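Local coordinates for protein G/U mismatch-specific DNA glycosylase (Deinococcus radiodurans, PDB 2C2Q) that belongs to the uracil-DNA glycosylase superfamily, a group of alpha/beta proteins of DNA repair, at residues A[43-47]-A[82-87]; A[61-65]-A[75-80]; A[121-126]-A[156-160]. The protein carries 1 engineered substitution. All coordinates share one frame; numbering follows the deposited sequence.

Contact 1: A[43-47]-A[82-87]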
loop_
_atom_site.group_PDB
_atom_site.type_symbol
_atom_site.label_atom_id
_atom_site.label_comp_id
_atom_site.label_asym_id
_atom_site.label_seq_id
_atom_site.Cartn_x
_atom_site.Cartn_y
_atom_site.Cartn_z
ATOM N N ARG A 43 5.551 14.509 -5.811
ATOM C CA ARG A 43 4.190 14.469 -5.286
ATOM C C ARG A 43 3.463 13.263 -5.933
ATOM O O ARG A 43 2.385 13.389 -6.502
ATOM C CB ARG A 43 3.416 15.802 -5.562
ATOM C CG ARG A 43 3.927 16.915 -4.614
ATOM C CD ARG A 43 3.137 18.198 -4.800
ATOM N NE ARG A 43 3.840 19.377 -4.289
ATOM C CZ ARG A 43 3.463 20.651 -4.509
ATOM N NH1 ARG A 43 2.383 20.940 -5.224
ATOM N NH2 ARG A 43 4.180 21.655 -4.004
ATOM N N ALA A 44 4.070 12.080 -5.849
ATOM C CA ALA A 44 3.463 10.867 -6.437
ATOM C C ALA A 44 3.843 9.655 -5.544
ATOM O O ALA A 44 4.334 9.843 -4.401
ATOM C CB ALA A 44 3.953 10.700 -7.915
ATOM N N TYR A 45 3.611 8.429 -6.042
ATOM C CA TYR A 45 3.958 7.215 -5.290
ATOM C C TYR A 45 4.920 6.417 -6.122
ATOM O O TYR A 45 4.740 6.400 -7.342
ATOM C CB TYR A 45 2.712 6.374 -5.008
ATOM C CG TYR A 45 1.835 6.906 -3.869
ATOM C CD1 TYR A 45 1.856 6.315 -2.588
ATOM C CD2 TYR A 45 0.999 8.015 -4.093
ATOM C CE1 TYR A 45 0.997 6.828 -1.536
ATOM C CE2 TYR A 45 0.185 8.519 -3.074
ATOM C CZ TYR A 45 0.195 7.913 -1.806
ATOM O OH TYR A 45 -0.645 8.389 -0.800
ATOM N N TYR A 46 5.829 5.718 -5.433
ATOM C CA TYR A 46 6.810 4.768 -6.026
ATOM C C TYR A 46 7.382 5.364 -7.306
ATOM O O TYR A 46 7.351 4.712 -8.396
ATOM C CB TYR A 46 6.104 3.421 -6.282
ATOM C CG TYR A 46 5.466 2.874 -5.039
ATOM C CD1 TYR A 46 6.238 2.242 -4.023
ATOM C CD2 TYR A 46 4.095 2.997 -4.847
ATOM C CE1 TYR A 46 5.636 1.777 -2.862
ATOM C CE2 TYR A 46 3.462 2.526 -3.694
ATOM C CZ TYR A 46 4.229 1.921 -2.677
ATOM O OH TYR A 46 3.669 1.453 -1.522
ATOM N N ALA A 47 7.872 6.618 -7.180
ATOM C CA ALA A 47 8.328 7.391 -8.319
ATOM C C ALA A 47 9.800 7.151 -8.713
ATOM O O ALA A 47 10.230 7.629 -9.773
ATOM C CB ALA A 47 8.054 8.926 -8.111
ATOM N N LEU A 82 -4.365 4.050 -2.154
ATOM C CA LEU A 82 -2.990 4.192 -1.730
ATOM C C LEU A 82 -2.924 5.021 -0.462
ATOM O O LEU A 82 -3.662 6.046 -0.317
ATOM C CB LEU A 82 -2.120 4.938 -2.765
ATOM C CG LEU A 82 -1.890 4.231 -4.116
ATOM C CD1 LEU A 82 -1.265 5.208 -5.051
ATOM C CD2 LEU A 82 -0.942 2.989 -3.790
ATOM N N THR A 83 -2.052 4.605 0.416
ATOM C CA THR A 83 -1.574 5.473 1.526
ATOM C C THR A 83 -0.214 4.930 2.039
ATOM O O THR A 83 0.310 3.990 1.462
ATOM C CB THR A 83 -2.635 5.581 2.661
ATOM O OG1 THR A 83 -2.178 6.492 3.683
ATOM C CG2 THR A 83 -2.875 4.215 3.367
ATOM N N ASP A 84 0.300 5.475 3.135
ATOM C CA ASP A 84 1.548 5.025 3.741
ATOM C C ASP A 84 1.437 5.110 5.251
ATOM O O ASP A 84 0.663 5.911 5.766
ATOM C CB ASP A 84 2.697 5.934 3.321
ATOM C CG ASP A 84 3.127 5.734 1.859
ATOM O OD1 ASP A 84 3.177 4.568 1.358
ATOM O OD2 ASP A 84 3.513 6.701 1.154
ATOM N N VAL A 85 2.282 4.374 5.944
ATOM C CA VAL A 85 2.266 4.446 7.416
ATOM C C VAL A 85 2.764 5.807 7.886
ATOM O O VAL A 85 2.278 6.359 8.886
ATOM C CB VAL A 85 3.092 3.286 8.019
ATOM C CG1 VAL A 85 3.008 3.279 9.562
ATOM C CG2 VAL A 85 2.632 1.910 7.431
ATOM N N ALA A 86 3.756 6.354 7.190
ATOM C CA ALA A 86 4.284 7.695 7.456
ATOM C C ALA A 86 3.916 8.661 6.295
ATOM O O ALA A 86 4.318 8.442 5.134
ATOM C CB ALA A 86 5.761 7.636 7.643
ATOM N N LYS A 87 3.161 9.716 6.605
ATOM C CA LYS A 87 2.647 10.597 5.565
ATOM C C LYS A 87 3.302 12.008 5.527
ATOM O O LYS A 87 3.132 12.736 4.580
ATOM C CB LYS A 87 1.155 10.766 5.759
ATOM C CG LYS A 87 0.335 9.535 5.376
ATOM C CD LYS A 87 0.464 9.138 3.861
ATOM C CE LYS A 87 0.088 10.290 2.944
ATOM N NZ LYS A 87 -0.162 9.863 1.509
HETATM O O HOH W 1 1.585 2.979 -1.002
#
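Y45 and L82, the residues whose backbones come nearest across this contact, keep their CA atoms 8.4 Å apart, so the loop 43-47 meets strand 80-84 through side chains and not by strand pairing. The strand is an outermost one in the central sheet of this UDG-like alpha/beta fold, hydrogen-bonded along its backbone to strand 28-32, and the loop follows helix 37-42, which closes with a Schellman motif at R43. Both CB atoms face across the gap, and the side chains run antiparallel, overlapping alongside one another. L82 CD1 sits over one face of the Y45 phenol, 3.9 Å from the ring centroid and 19° off the ring normal, a CH-pi contact displaced toward the CG and CD2 side of the ring. The other methyl of the same leucine, CD2, reaches the edge of the Y46 ring at CE2, 4.4 Å away, so one leucine serves two tyrosines in different ways. Further along the strand, D84 brings OD2 to 3.7 Å from Y45 CE1, its carboxylate plane turned 45° against the ring. An acetate ion, probably from the crystallisation medium, is modelled doubtfully close to D84. The K87 chain folds back on itself, with chi2 at -62°, and this brings NZ to the hydroxyl end of Y45, the lysine chain running roughly perpendicular to the tyrosine. V18 O and D20 OD1 both hold K87 NZ, the latter as a salt bridge, while Y45 OH bonds to P19 O; these buried polar ends are thus tied to 18-20. Y46 OH probably bonds to T121 OG1 and is also hydrogen-bonded, at 2.6 Å, to a water, which probably donates to T83 O, 3.0 Å away.

Contact 2: A[61-65]-A[75-80]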
loop_
_atom_site.group_PDB
_atom_site.type_symbol
_atom_site.label_atom_id
_atom_site.label_comp_id
_atom_site.label_asym_id
_atom_site.label_seq_id
_atom_site.Cartn_x
_atom_site.Cartn_y
_atom_site.Cartn_z
ATOM N N GLY A 61 -1.737 -7.877 -13.425
ATOM C CA GLY A 61 -3.051 -7.431 -13.918
ATOM C C GLY A 61 -3.876 -6.737 -12.846
ATOM O O GLY A 61 -5.084 -6.882 -12.802
ATOM N N LEU A 62 -3.231 -6.027 -11.926
ATOM C CA LEU A 62 -3.984 -5.101 -11.032
ATOM C C LEU A 62 -4.367 -3.876 -11.837
ATOM O O LEU A 62 -5.437 -3.251 -11.594
ATOM C CB LEU A 62 -3.146 -4.743 -9.793
ATOM C CG LEU A 62 -3.048 -5.823 -8.735
ATOM C CD1 LEU A 62 -1.954 -5.573 -7.688
ATOM C CD2 LEU A 62 -4.433 -6.054 -8.094
ATOM N N THR A 63 -3.518 -3.518 -12.797
ATOM C CA THR A 63 -3.827 -2.493 -13.789
ATOM C C THR A 63 -3.605 -3.043 -15.218
ATOM O O THR A 63 -2.752 -3.916 -15.422
ATOM C CB THR A 63 -2.998 -1.190 -13.557
ATOM O OG1 THR A 63 -1.587 -1.360 -13.879
ATOM C CG2 THR A 63 -3.078 -0.742 -12.085
ATOM N N PRO A 64 -4.390 -2.559 -16.191
ATOM C CA PRO A 64 -4.269 -2.998 -17.599
ATOM C C PRO A 64 -3.142 -2.373 -18.418
ATOM O O PRO A 64 -2.900 -2.817 -19.552
ATOM C CB PRO A 64 -5.609 -2.571 -18.209
ATOM C CG PRO A 64 -6.009 -1.329 -17.423
ATOM C CD PRO A 64 -5.530 -1.629 -16.001
ATOM N N ARG A 65 -2.508 -1.322 -17.897
ATOM C CA ARG A 65 -1.372 -0.643 -18.541
ATOM C C ARG A 65 -0.416 -0.344 -17.404
ATOM O O ARG A 65 -0.842 -0.403 -16.261
ATOM C CB ARG A 65 -1.826 0.678 -19.159
ATOM C CG ARG A 65 -2.157 0.626 -20.684
ATOM C CD ARG A 65 -2.878 1.922 -21.207
ATOM N NE ARG A 65 -3.056 2.900 -20.121
ATOM C CZ ARG A 65 -2.185 3.866 -19.803
ATOM N NH1 ARG A 65 -1.070 4.025 -20.511
ATOM N NH2 ARG A 65 -2.434 4.686 -18.774
ATOM N N LEU A 75 -5.974 5.226 -9.759
ATOM C CA LEU A 75 -6.132 3.846 -9.370
ATOM C C LEU A 75 -7.548 3.422 -8.942
ATOM O O LEU A 75 -7.896 2.238 -9.099
ATOM C CB LEU A 75 -5.130 3.464 -8.251
ATOM C CG LEU A 75 -3.662 3.246 -8.687
ATOM C CD1 LEU A 75 -2.818 2.911 -7.448
ATOM C CD2 LEU A 75 -3.612 2.090 -9.711
ATOM N N PRO A 76 -8.351 4.302 -8.330
ATOM C CA PRO A 76 -9.696 3.863 -7.941
ATOM C C PRO A 76 -10.585 3.364 -9.079
ATOM O O PRO A 76 -11.533 2.609 -8.807
ATOM C CB PRO A 76 -10.318 5.111 -7.266
ATOM C CG PRO A 76 -9.130 5.824 -6.719
ATOM C CD PRO A 76 -8.066 5.662 -7.792
ATOM N N GLN A 77 -10.298 3.763 -10.304
ATOM C CA GLN A 77 -11.077 3.277 -11.438
ATOM C C GLN A 77 -10.860 1.736 -11.606
ATOM O O GLN A 77 -11.637 1.039 -12.255
ATOM C CB GLN A 77 -10.745 4.083 -12.690
ATOM C CG GLN A 77 -9.420 3.724 -13.373
ATOM C CD GLN A 77 -9.168 4.498 -14.595
ATOM O OE1 GLN A 77 -10.101 4.764 -15.407
ATOM N NE2 GLN A 77 -7.892 4.857 -14.797
ATOM N N TYR A 78 -9.807 1.235 -10.982
ATOM C CA TYR A 78 -9.479 -0.204 -10.974
ATOM C C TYR A 78 -9.756 -0.812 -9.616
ATOM O O TYR A 78 -9.401 -1.960 -9.359
ATOM C CB TYR A 78 -7.994 -0.388 -11.404
ATOM C CG TYR A 78 -7.693 0.232 -12.752
ATOM C CD1 TYR A 78 -8.478 -0.064 -13.846
ATOM C CD2 TYR A 78 -6.607 1.097 -12.931
ATOM C CE1 TYR A 78 -8.223 0.487 -15.103
ATOM C CE2 TYR A 78 -6.348 1.641 -14.157
ATOM C CZ TYR A 78 -7.163 1.343 -15.240
ATOM O OH TYR A 78 -6.885 1.877 -16.478
ATOM N N GLY A 79 -10.394 -0.037 -8.739
ATOM C CA GLY A 79 -10.690 -0.435 -7.372
ATOM C C GLY A 79 -9.515 -0.437 -6.387
ATOM O O GLY A 79 -9.597 -1.015 -5.305
ATOM N N LEU A 80 -8.460 0.296 -6.739
ATOM C CA LEU A 80 -7.255 0.373 -5.912
ATOM C C LEU A 80 -7.098 1.785 -5.313
ATOM O O LEU A 80 -7.426 2.780 -5.977
ATOM C CB LEU A 80 -6.007 0.068 -6.725
ATOM C CG LEU A 80 -5.549 -1.417 -6.714
ATOM C CD1 LEU A 80 -6.749 -2.334 -7.190
ATOM C CD2 LEU A 80 -4.325 -1.573 -7.559
HETATM O O HOH W 2 -7.865 -3.865 -10.585
#
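P64 lies over the ring of Y78, its CD 3.7 Å from the ring centroid and 20° off the normal, a CH-pi contact made as the two side chains converge from facing sides. The proline is shifted toward the hydroxyl end, with CG near CZ and OH. On the opposite face Q77 CG stands 3.6 Å above the ring plane, over its centre, so the tyrosine is sandwiched between this carbon of its own segment and P64 CD from 61-65. T63 runs roughly perpendicular to Y78 and presents its methyl: CG2 touches L75 CD2 at 3.7 Å and Y78 CD2 at 4.1 Å. Deeper in, L62 CB meets L80 CD2 at 4.1 Å, where both leucines also rest on L28 of strand 28-32.

With chi1 at 71°, T63 OG1 is lodged between its own N and carbonyl carbon; it donates to R65 O over 2.7 Å, nearly in line with that carbonyl, which probably holds the chi1 rotation that turns CG2 toward L75. The 3-10 turn 75-78 is closed on L75 O, which accepts from Y78 N and L80 N on opposite faces of its plane. At the start of the loop G61 ends helix 53-59 with a Schellman motif, and its O accepts a bond from R181 NH2 of helix 171-188. A single water spans the two segments, donating to L62 O and to Y78 O, each at 2.7 Å. The contact therefore joins the exit of helix 53-59 to the entry of strand 80-84. Backbone bonds lie within 75-80, to the bridging water, or to outside partners such as L57 and L28, so cohesion across it rests on carbon contacts and one water bridge, running from buried leucines to an exposed proline.

Contact 3: A[121-126]-A[156-160]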
loop_
_atom_site.group_PDB
_atom_site.type_symbol
_atom_site.label_atom_id
_atom_site.label_comp_id
_atom_site.label_asym_id
_atom_site.label_seq_id
_atom_site.Cartn_x
_atom_site.Cartn_y
_atom_site.Cartn_z
ATOM N N THR A 121 3.069 -2.988 1.248
ATOM C CA THR A 121 4.045 -3.230 0.145
ATOM C C THR A 121 5.464 -3.482 0.647
ATOM O O THR A 121 6.404 -3.467 -0.130
ATOM C CB THR A 121 4.039 -2.053 -0.862
ATOM O OG1 THR A 121 4.463 -0.844 -0.162
ATOM C CG2 THR A 121 2.565 -1.790 -1.337
ATOM N N SER A 122 5.612 -3.640 1.946
ATOM C CA SER A 122 6.875 -4.137 2.519
ATOM C C SER A 122 6.616 -4.725 3.899
ATOM O O SER A 122 5.661 -4.376 4.590
ATOM C CB SER A 122 7.914 -3.008 2.623
ATOM O OG SER A 122 7.426 -2.015 3.529
ATOM N N LYS A 123 7.470 -5.652 4.318
ATOM C CA LYS A 123 7.427 -6.061 5.723
ATOM C C LYS A 123 7.497 -4.938 6.758
ATOM O O LYS A 123 6.751 -4.963 7.724
ATOM C CB LYS A 123 8.545 -7.075 5.968
ATOM C CG LYS A 123 8.322 -8.319 5.171
ATOM C CD LYS A 123 8.936 -9.483 5.975
ATOM C CE LYS A 123 8.851 -10.755 5.171
ATOM N NZ LYS A 123 9.464 -11.859 5.991
ATOM N N ARG A 124 8.367 -3.941 6.552
ATOM C CA ARG A 124 8.514 -2.879 7.510
ATOM C C ARG A 124 7.231 -2.098 7.815
ATOM O O ARG A 124 6.935 -1.811 8.976
ATOM C CB ARG A 124 9.590 -1.897 7.006
ATOM C CG ARG A 124 9.885 -0.763 8.015
ATOM C CD ARG A 124 10.361 -1.282 9.382
ATOM N NE ARG A 124 10.550 -0.196 10.387
ATOM C CZ ARG A 124 11.701 0.472 10.614
ATOM N NH1 ARG A 124 12.774 0.237 9.866
ATOM N NH2 ARG A 124 11.757 1.415 11.555
ATOM N N GLY A 125 6.494 -1.726 6.784
ATOM C CA GLY A 125 5.212 -1.074 6.984
ATOM C C GLY A 125 4.266 -1.971 7.779
ATOM O O GLY A 125 3.630 -1.498 8.719
ATOM N N ALA A 126 4.193 -3.256 7.419
ATOM C CA ALA A 126 3.308 -4.209 8.102
ATOM C C ALA A 126 3.753 -4.337 9.578
ATOM O O ALA A 126 2.945 -4.280 10.499
ATOM C CB ALA A 126 3.321 -5.573 7.395
ATOM N N VAL A 156 0.829 -8.969 3.095
ATOM C CA VAL A 156 2.186 -8.412 3.229
ATOM C C VAL A 156 2.930 -8.801 1.977
ATOM O O VAL A 156 2.844 -9.960 1.525
ATOM C CB VAL A 156 2.892 -8.896 4.516
ATOM C CG1 VAL A 156 4.363 -8.431 4.557
ATOM C CG2 VAL A 156 2.173 -8.385 5.800
ATOM N N LEU A 157 3.589 -7.824 1.336
ATOM C CA LEU A 157 4.157 -8.078 0.030
ATOM C C LEU A 157 5.641 -7.803 0.029
ATOM O O LEU A 157 6.083 -6.994 0.816
ATOM C CB LEU A 157 3.502 -7.234 -1.074
ATOM C CG LEU A 157 1.961 -7.350 -1.145
ATOM C CD1 LEU A 157 1.408 -6.184 -2.073
ATOM C CD2 LEU A 157 1.538 -8.657 -1.690
ATOM N N PRO A 158 6.407 -8.503 -0.832
ATOM C CA PRO A 158 7.861 -8.232 -0.959
ATOM C C PRO A 158 8.057 -6.829 -1.489
ATOM O O PRO A 158 7.423 -6.447 -2.471
ATOM C CB PRO A 158 8.337 -9.282 -1.989
ATOM C CG PRO A 158 7.311 -10.427 -1.878
ATOM C CD PRO A 158 5.986 -9.609 -1.723
ATOM N N SER A 159 8.934 -6.069 -0.828
ATOM C CA SER A 159 9.250 -4.686 -1.309
ATOM C C SER A 159 9.680 -4.629 -2.792
ATOM O O SER A 159 10.465 -5.474 -3.265
ATOM C CB SER A 159 10.270 -4.028 -0.374
ATOM O OG SER A 159 10.697 -2.824 -0.923
ATOM N N THR A 160 9.151 -3.648 -3.529
ATOM C CA THR A 160 9.526 -3.384 -4.901
ATOM C C THR A 160 10.684 -2.382 -4.964
ATOM O O THR A 160 11.050 -1.943 -6.036
ATOM C CB THR A 160 8.329 -2.874 -5.707
ATOM O OG1 THR A 160 7.781 -1.723 -5.024
ATOM C CG2 THR A 160 7.193 -3.937 -5.749
HETATM O O HOH W 3 7.295 -1.742 -2.089
HETATM O O HOH W 4 9.767 -6.393 2.439
#
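S122 and S159 stand 4.5 Å apart at their CA atoms, just past the carboxyl ends of the neighbouring parallel strands 117-120 and 153-156, in the central sheet of the UDG-like fold. S122 is the N-cap residue of helix 123-130.

Weak CH-donor contacts run both ways between the backbones: S159 CA approaches T121 O at 3.3 Å, with an angle of 153° at the hydrogen, and S122 CA approaches L157 O at 3.4 Å with a more bent one.

Apolar contacts gather round V156. Its CG1 lies anti to the backbone N (chi1 174°), which directs this branch to K123 CG, 4.0 Å away, and leaves CG2 for A126 CB. That second pair is tight at 3.4 Å, pressing the first turn of the helix onto the strand end. K123 then extends away to L137 O and, by cation-pi, to Y139.

Two waters link the backbones. One water accepts from K123 N, in the first turn, and weakly from S159 N. A second accepts from T160 N at 3.0 Å and donates to T121 O at 2.8 Å.

Contacts 1 and 3 lie nearer the centre of the chain, about 8 Å from it, and contact 2 lies about 13 Å out, reaching the surface at one end. All three lean on helix 53-59: F53 touches contacts 1 and 3, L57 contact 2. Contact 1 meets each of the others, contact 2 through the leucine methyls L82 CD1 and L75 CD1 (3.7 Å), and contact 3 chiefly by the probable hydrogen bond Y46 OH to T121 OG1 (2.8 Å). Contacts 2 and 3 do not touch. Chemistry follows place: tyrosines and charges at the sheet's outer strand, proline and aliphatic carbons around an aromatic ring near the surface, and close backbone approach with water where two strands end.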